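Cerato-platanin 1 (Moniliophthora perniciosa, PDB 3SUJ) is a secreted, zinc-binding member of the cerato-platanin family whose precise function is not established. Local coordinates at residues Leu66-Ala71 and Asp99-Arg104. Numbering follows the deposited sequence. Where two conformers were deposited one is given.
Sequences LTYSSA and DLTNKR
Thr101 OG1 is gripped twice on the helix side, while the methyl of the same residue faces Tyr68. The hydroxyl accepts from Arg104 N at 3.1 Å, a bent bond of 145° that forms an ST motif. It also hydrogen-bonds to Met97 O, one turn back in helix 94-101. With OG1 set between the backbone N and the carbonyl carbon (chi1 65°), CG2 is directed to the tyrosine. CG2 lies over one ring face, near the rim, 4.1 Å from Tyr68 CD2. Ser70 N sits above the opposite face, again toward the rim, so the ring has Thr101 CG2 over one face and its own chain over the other. A valine here has no hydroxyl, so Arg104 N and Met97 O would probably be left without this partner and the turn less firmly held.

The closest apolar contact is at the base of the tyrosine side chain. Leu100 CG meets Tyr68 CB at 3.5 Å, and both leucine methyls lie against that same CB. Leu100 has CG anti to its backbone N (chi1 -176°), which brings the branch to the strand. Its CD1 also reaches Leu66 O, at 3.6 Å. Leu5, Val113 and Ile78 extend this apolar layer.

No direct hydrogen bond joins the two segments. A water donates to Thr101 O at 2.9 Å, but its link to Ser70 OG is weak and doubtful, since Ser70 has two conformers.

Asn102, with positive phi, belongs to a Schellman motif at the C-terminal end of the helix. Strand 63-68 is thus packed mainly through Tyr68 against the last turn of helix 94-101, a helix laid against the sheet of the double-psi beta barrel.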
loop_
_atom_site.group_PDB
_atom_site.type_symbol
_atom_site.label_atom_id
_atom_site.label_comp_id
_atom_site.label_asym_id
_atom_site.label_seq_id
_atom_site.Cartn_x
_atom_site.Cartn_y
_atom_site.Cartn_z
ATOM N N LEU A 66 -4.351 5.560 -5.427
ATOM C CA LEU A 66 -5.650 4.959 -5.156
ATOM C C LEU A 66 -6.623 6.062 -4.833
ATOM O O LEU A 66 -6.385 6.828 -3.936
ATOM C CB LEU A 66 -5.568 3.984 -3.982
ATOM C CG LEU A 66 -4.487 2.915 -4.084
ATOM C CD1 LEU A 66 -4.441 2.021 -2.801
ATOM C CD2 LEU A 66 -4.695 2.009 -5.249
ATOM N N THR A 67 -7.701 6.113 -5.603
ATOM C CA THR A 67 -8.668 7.203 -5.483
ATOM C C THR A 67 -10.006 6.663 -5.097
ATOM O O THR A 67 -10.550 5.743 -5.691
ATOM C CB THR A 67 -8.794 8.009 -6.829
ATOM O OG1 THR A 67 -7.455 8.519 -7.138
ATOM C CG2 THR A 67 -9.745 9.189 -6.626
ATOM N N TYR A 68 -10.478 7.285 -4.013
ATOM C CA TYR A 68 -11.815 6.900 -3.422
ATOM C C TYR A 68 -12.754 8.026 -3.634
ATOM O O TYR A 68 -12.461 9.166 -3.297
ATOM C CB TYR A 68 -11.682 6.592 -1.927
ATOM C CG TYR A 68 -12.977 6.212 -1.257
ATOM C CD1 TYR A 68 -13.668 5.083 -1.624
ATOM C CD2 TYR A 68 -13.497 7.029 -0.278
ATOM C CE1 TYR A 68 -14.891 4.728 -0.966
ATOM C CE2 TYR A 68 -14.725 6.679 0.392
ATOM C CZ TYR A 68 -15.332 5.568 -0.028
ATOM O OH TYR A 68 -16.517 5.175 0.619
ATOM N N SER A 69 -13.899 7.648 -4.225
ATOM C CA SER A 69 -14.963 8.640 -4.412
ATOM C C SER A 69 -16.092 8.277 -3.464
ATOM O O SER A 69 -16.858 7.339 -3.738
ATOM C CB SER A 69 -15.468 8.483 -5.817
ATOM O OG SER A 69 -14.458 8.943 -6.680
ATOM N N SER A 70 -16.077 8.903 -2.303
ATOM C CA SER A 70 -17.083 8.708 -1.255
ATOM C C SER A 70 -18.498 9.039 -1.729
ATOM O O SER A 70 -18.700 9.841 -2.670
ATOM C CB SER A 70 -16.723 9.548 -0.028
ATOM O OG SER A 70 -17.825 9.620 0.886
ATOM N N ALA A 71 -19.485 8.401 -1.076
ATOM C CA ALA A 71 -20.904 8.741 -1.288
ATOM C C ALA A 71 -21.289 10.131 -0.740
ATOM O O ALA A 71 -22.420 10.629 -0.965
ATOM C CB ALA A 71 -21.786 7.637 -0.662
ATOM N N ASP A 99 -6.987 7.802 6.003
ATOM C CA ASP A 99 -6.662 9.058 5.257
ATOM C C ASP A 99 -7.609 9.111 4.041
ATOM O O ASP A 99 -8.241 10.116 3.745
ATOM C CB ASP A 99 -5.187 9.070 4.849
ATOM C CG ASP A 99 -4.269 9.457 5.994
ATOM O OD1 ASP A 99 -4.758 9.706 7.106
ATOM O OD2 ASP A 99 -3.043 9.478 5.780
ATOM N N LEU A 100 -7.722 8.000 3.320
ATOM C CA LEU A 100 -8.449 7.952 2.101
ATOM C C LEU A 100 -9.909 8.174 2.307
ATOM O O LEU A 100 -10.591 8.741 1.419
ATOM C CB LEU A 100 -8.188 6.575 1.442
ATOM C CG LEU A 100 -8.807 6.376 0.096
ATOM C CD1 LEU A 100 -8.271 7.441 -0.934
ATOM C CD2 LEU A 100 -8.501 4.954 -0.304
ATOM N N THR A 101 -10.503 7.586 3.371
ATOM C CA THR A 101 -11.932 7.471 3.558
ATOM C C THR A 101 -12.471 8.415 4.643
ATOM O O THR A 101 -13.594 8.300 5.060
ATOM C CB THR A 101 -12.316 5.988 3.988
ATOM O OG1 THR A 101 -11.741 5.704 5.280
ATOM C CG2 THR A 101 -11.919 4.983 2.932
ATOM N N ASN A 102 -11.639 9.329 5.093
ATOM C CA ASN A 102 -12.030 10.237 6.190
ATOM C C ASN A 102 -12.386 9.512 7.511
ATOM O O ASN A 102 -13.434 9.709 8.082
ATOM C CB ASN A 102 -13.113 11.241 5.752
ATOM C CG ASN A 102 -13.239 12.411 6.740
ATOM O OD1 ASN A 102 -12.307 12.693 7.534
ATOM N ND2 ASN A 102 -14.412 12.984 6.776
ATOM N N LYS A 103 -11.476 8.625 7.888
ATOM C CA LYS A 103 -11.462 7.957 9.195
ATOM C C LYS A 103 -12.524 6.855 9.274
ATOM O O LYS A 103 -13.073 6.584 10.358
ATOM C CB LYS A 103 -11.632 8.941 10.380
ATOM C CG LYS A 103 -10.560 9.989 10.254
ATOM C CD LYS A 103 -10.637 10.996 11.433
ATOM C CE LYS A 103 -9.501 11.979 11.207
ATOM N NZ LYS A 103 -9.334 12.934 12.366
ATOM N N ARG A 104 -12.822 6.192 8.167
ATOM C CA ARG A 104 -13.842 5.154 8.112
ATOM C C ARG A 104 -13.265 3.804 7.704
ATOM O O ARG A 104 -14.044 2.942 7.248
ATOM C CB ARG A 104 -14.919 5.589 7.124
ATOM C CG ARG A 104 -15.613 6.864 7.553
ATOM C CD ARG A 104 -16.616 7.321 6.519
ATOM N NE ARG A 104 -17.738 6.435 6.661
ATOM C CZ ARG A 104 -18.619 6.181 5.689
ATOM N NH1 ARG A 104 -18.465 6.751 4.527
ATOM N NH2 ARG A 104 -19.618 5.348 5.951
HETATM O O HOH W 1 -15.497 9.486 3.172
#